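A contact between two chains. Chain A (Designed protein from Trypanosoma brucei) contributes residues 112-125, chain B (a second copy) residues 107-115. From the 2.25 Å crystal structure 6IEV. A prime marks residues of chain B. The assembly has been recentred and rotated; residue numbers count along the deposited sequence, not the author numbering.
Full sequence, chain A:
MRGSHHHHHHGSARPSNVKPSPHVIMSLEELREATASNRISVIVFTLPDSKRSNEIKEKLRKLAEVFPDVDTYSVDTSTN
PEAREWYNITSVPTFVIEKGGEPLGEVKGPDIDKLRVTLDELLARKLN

Chain A 112-125: IDKLRVTLDELLAR
Chain B 107-115: VKGPDIDKL

The contact is a polar, charge-rich packing of one helix face of chain A against the strand-to-helix turn of chain B, anchored by Arg116 and burying 563 Å² over both sides. Chain A is helical through Leu123, and Ala124 (phi/psi -78/170) is the first residue to leave helical angles. In chain B, strand residues Val107′ and Lys108′ lead through Gly109′ (105/170), Pro110′ (-82/52) and Asp111′ (-107/81) into a helix from Ile112′. The backbones come nearest where the CA atoms of Asp120 and Gly109′ lie 4.7 Å apart.

Arg116 points toward chain B with chi1 to chi3 all t, and this extended side chain carries its guanidinium to the start of the partner helix. Arg116 NE donates to Asp111′ OD2 (2.6 Å), while Arg116 NH2 donates to Asp111′ OD1 (2.8 Å) and Asp113′ OD2 (2.8 Å), so two carboxylates meet the group near its plane. Lys114′ CB covers one face, 3.8 Å from Arg116 NH2. Asp111′ (chi1 t) is also the N-cap: its OD1 accepts a weak bond from Lys114′ N (3.2 Å). Asp120, chi1 m, brings its OD2 within 2.8 Å of Asp111′ OD2.

Close backbone packing follows one turn on. Asp120 O lies 3.7 Å from Gly109′ CA; a CB there would clash with this oxygen, and the backbone angles of Gly109′ themselves call for glycine. A water donates to both Val117 O (2.8 Å) and Lys108′ O (3.0 Å). Leu123 CB rests 3.8 Å from Pro110′ CG, a small apolar patch. Two long salt bridges lie farther out: Asp113 OD1 to Lys114′ NZ (3.8 Å) and Glu121 OE1 to Lys108′ NZ (3.9 Å), the latter lysine having chi1 to chi4 all t.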

# COMPACT_ATOMS: atom_id res chain seq x y z
N ILE A 112 10.07 -3.27 -12.29
CA ILE A 112 9.71 -3.15 -10.88
C ILE A 112 8.25 -3.55 -10.64
O ILE A 112 7.94 -4.07 -9.56
CB ILE A 112 10.10 -1.72 -10.41
CG1 ILE A 112 9.86 -1.49 -8.89
CG2 ILE A 112 9.72 -0.67 -11.46
CD1 ILE A 112 11.11 -1.94 -8.11
N ASP A 113 7.33 -3.34 -11.60
CA ASP A 113 6.04 -4.04 -11.44
C ASP A 113 6.25 -5.52 -11.21
O ASP A 113 5.65 -6.11 -10.31
CB ASP A 113 5.12 -3.96 -12.66
CG ASP A 113 3.70 -3.68 -12.26
OD1 ASP A 113 3.46 -3.70 -11.03
OD2 ASP A 113 2.80 -3.72 -13.11
N LYS A 114 7.21 -6.12 -11.92
CA LYS A 114 7.54 -7.50 -11.65
C LYS A 114 8.04 -7.67 -10.25
O LYS A 114 7.75 -8.67 -9.59
CB LYS A 114 8.69 -7.95 -12.53
CG LYS A 114 8.80 -9.40 -12.81
CD LYS A 114 8.53 -9.70 -14.26
CE LYS A 114 7.89 -11.08 -14.51
NZ LYS A 114 7.80 -11.16 -16.02
N LEU A 115 8.79 -6.67 -9.78
CA LEU A 115 9.41 -6.80 -8.47
C LEU A 115 8.36 -6.86 -7.38
O LEU A 115 8.39 -7.75 -6.53
CB LEU A 115 10.39 -5.64 -8.24
CG LEU A 115 10.86 -5.82 -6.81
CD1 LEU A 115 11.76 -7.06 -6.69
CD2 LEU A 115 11.56 -4.59 -6.27
N ARG A 116 7.39 -5.94 -7.41
CA ARG A 116 6.32 -5.98 -6.41
C ARG A 116 5.54 -7.30 -6.49
O ARG A 116 5.24 -7.91 -5.46
CB ARG A 116 5.40 -4.78 -6.58
CG ARG A 116 4.44 -4.62 -5.41
CD ARG A 116 3.71 -3.31 -5.48
NE ARG A 116 2.81 -3.15 -4.34
CZ ARG A 116 2.22 -2.01 -4.00
NH1 ARG A 116 2.45 -0.90 -4.70
NH2 ARG A 116 1.41 -1.97 -2.96
N VAL A 117 5.22 -7.75 -7.71
CA VAL A 117 4.51 -9.02 -7.86
C VAL A 117 5.31 -10.16 -7.26
O VAL A 117 4.79 -11.00 -6.51
CB VAL A 117 4.18 -9.28 -9.34
CG1 VAL A 117 3.60 -10.67 -9.50
CG2 VAL A 117 3.21 -8.23 -9.85
N THR A 118 6.61 -10.21 -7.58
CA THR A 118 7.47 -11.26 -7.06
C THR A 118 7.51 -11.22 -5.54
O THR A 118 7.46 -12.26 -4.87
CB THR A 118 8.88 -11.11 -7.62
OG1 THR A 118 8.83 -11.07 -9.05
CG2 THR A 118 9.78 -12.24 -7.14
N LEU A 119 7.64 -10.02 -4.98
CA LEU A 119 7.70 -9.88 -3.53
C LEU A 119 6.41 -10.33 -2.88
O LEU A 119 6.43 -11.04 -1.87
CB LEU A 119 8.04 -8.43 -3.16
CG LEU A 119 7.97 -8.12 -1.67
CD1 LEU A 119 8.92 -9.04 -0.90
CD2 LEU A 119 8.21 -6.63 -1.38
N ASP A 120 5.26 -9.96 -3.48
CA ASP A 120 3.98 -10.38 -2.92
C ASP A 120 3.87 -11.90 -2.89
O ASP A 120 3.41 -12.49 -1.90
CB ASP A 120 2.83 -9.78 -3.74
CG ASP A 120 2.57 -8.32 -3.41
OD1 ASP A 120 2.88 -7.90 -2.27
OD2 ASP A 120 2.04 -7.60 -4.28
N GLU A 121 4.33 -12.55 -3.95
CA GLU A 121 4.30 -14.01 -4.03
C GLU A 121 5.23 -14.64 -3.00
O GLU A 121 4.94 -15.72 -2.47
CB GLU A 121 4.66 -14.42 -5.45
CG GLU A 121 4.40 -15.84 -5.84
CD GLU A 121 5.44 -16.34 -6.83
OE1 GLU A 121 5.18 -17.39 -7.47
OE2 GLU A 121 6.51 -15.71 -6.97
N LEU A 122 6.35 -13.98 -2.68
CA LEU A 122 7.21 -14.50 -1.63
C LEU A 122 6.57 -14.36 -0.26
O LEU A 122 6.74 -15.24 0.59
CB LEU A 122 8.57 -13.80 -1.66
CG LEU A 122 9.33 -14.28 -2.89
CD1 LEU A 122 10.37 -13.28 -3.32
CD2 LEU A 122 9.94 -15.64 -2.61
N LEU A 123 5.83 -13.27 -0.02
CA LEU A 123 5.15 -13.12 1.26
C LEU A 123 3.93 -14.01 1.37
O LEU A 123 3.48 -14.27 2.49
CB LEU A 123 4.69 -11.67 1.46
CG LEU A 123 5.80 -10.63 1.44
CD1 LEU A 123 5.21 -9.23 1.56
CD2 LEU A 123 6.77 -10.93 2.56
N ALA A 124 3.44 -14.56 0.27
CA ALA A 124 2.27 -15.42 0.30
C ALA A 124 2.65 -16.81 0.79
O ALA A 124 3.82 -17.15 0.94
CB ALA A 124 1.64 -15.49 -1.09
N ARG A 125 1.63 -17.62 1.06
CA ARG A 125 1.81 -19.02 1.42
C ARG A 125 1.40 -19.87 0.22
O ARG A 125 0.24 -19.82 -0.20
CB ARG A 125 0.99 -19.38 2.66
CG ARG A 125 1.39 -20.69 3.33
CD ARG A 125 0.39 -21.13 4.41
NE ARG A 125 0.96 -21.06 5.75
CZ ARG A 125 1.48 -22.10 6.41
NH1 ARG A 125 1.49 -23.31 5.85
NH2 ARG A 125 1.98 -21.94 7.63
N VAL B 107 -4.84 -9.83 -7.37
CA VAL B 107 -3.65 -9.50 -6.61
C VAL B 107 -3.25 -10.75 -5.84
O VAL B 107 -4.03 -11.24 -5.02
CB VAL B 107 -3.87 -8.31 -5.67
CG1 VAL B 107 -2.76 -8.25 -4.66
CG2 VAL B 107 -3.93 -7.04 -6.48
N LYS B 108 -2.07 -11.28 -6.14
CA LYS B 108 -1.60 -12.50 -5.53
C LYS B 108 -0.70 -12.11 -4.36
O LYS B 108 0.33 -11.46 -4.57
CB LYS B 108 -0.84 -13.33 -6.57
CG LYS B 108 -0.79 -14.81 -6.31
CD LYS B 108 0.25 -15.44 -7.22
CE LYS B 108 0.41 -16.91 -6.95
NZ LYS B 108 1.35 -17.50 -7.95
N GLY B 109 -1.05 -12.52 -3.15
CA GLY B 109 -0.26 -12.17 -1.99
C GLY B 109 -0.91 -11.09 -1.14
O GLY B 109 -1.87 -10.43 -1.55
N PRO B 110 -0.36 -10.85 0.06
CA PRO B 110 -0.96 -9.96 1.04
C PRO B 110 -0.70 -8.46 0.85
O PRO B 110 -0.18 -7.79 1.73
CB PRO B 110 -0.37 -10.45 2.37
CG PRO B 110 0.94 -11.05 1.99
CD PRO B 110 0.83 -11.54 0.58
N ASP B 111 -0.98 -7.96 -0.36
CA ASP B 111 -0.74 -6.56 -0.71
C ASP B 111 -2.08 -5.82 -0.79
O ASP B 111 -2.60 -5.54 -1.89
CB ASP B 111 0.04 -6.50 -2.04
CG ASP B 111 0.73 -5.17 -2.27
OD1 ASP B 111 0.43 -4.21 -1.52
OD2 ASP B 111 1.59 -5.09 -3.18
N ILE B 112 -2.61 -5.42 0.37
CA ILE B 112 -3.90 -4.72 0.34
C ILE B 112 -3.74 -3.38 -0.37
O ILE B 112 -4.69 -2.88 -0.99
CB ILE B 112 -4.50 -4.55 1.75
CG1 ILE B 112 -5.99 -4.27 1.62
CG2 ILE B 112 -3.89 -3.39 2.50
CD1 ILE B 112 -6.83 -5.52 1.46
N ASP B 113 -2.54 -2.80 -0.33
CA ASP B 113 -2.39 -1.49 -0.96
C ASP B 113 -2.47 -1.60 -2.48
O ASP B 113 -3.12 -0.77 -3.12
CB ASP B 113 -1.06 -0.85 -0.55
CG ASP B 113 -0.76 0.42 -1.35
OD1 ASP B 113 -1.29 1.50 -0.99
OD2 ASP B 113 -0.02 0.33 -2.36
N LYS B 114 -1.94 -2.68 -3.07
CA LYS B 114 -2.07 -2.81 -4.51
C LYS B 114 -3.50 -3.10 -4.92
O LYS B 114 -3.97 -2.63 -5.97
CB LYS B 114 -1.14 -3.89 -5.06
CG LYS B 114 -1.15 -3.96 -6.56
CD LYS B 114 -0.69 -5.30 -7.07
CE LYS B 114 0.62 -5.17 -7.81
NZ LYS B 114 0.40 -5.10 -9.28
N LEU B 115 -4.24 -3.82 -4.07
CA LEU B 115 -5.66 -4.02 -4.34
C LEU B 115 -6.40 -2.69 -4.35
O LEU B 115 -7.23 -2.43 -5.24
CB LEU B 115 -6.27 -4.97 -3.29
CG LEU B 115 -7.80 -5.15 -3.32
CD1 LEU B 115 -8.24 -5.83 -4.63
CD2 LEU B 115 -8.21 -5.99 -2.14
O HOH W 1 2.14 -11.80 -6.97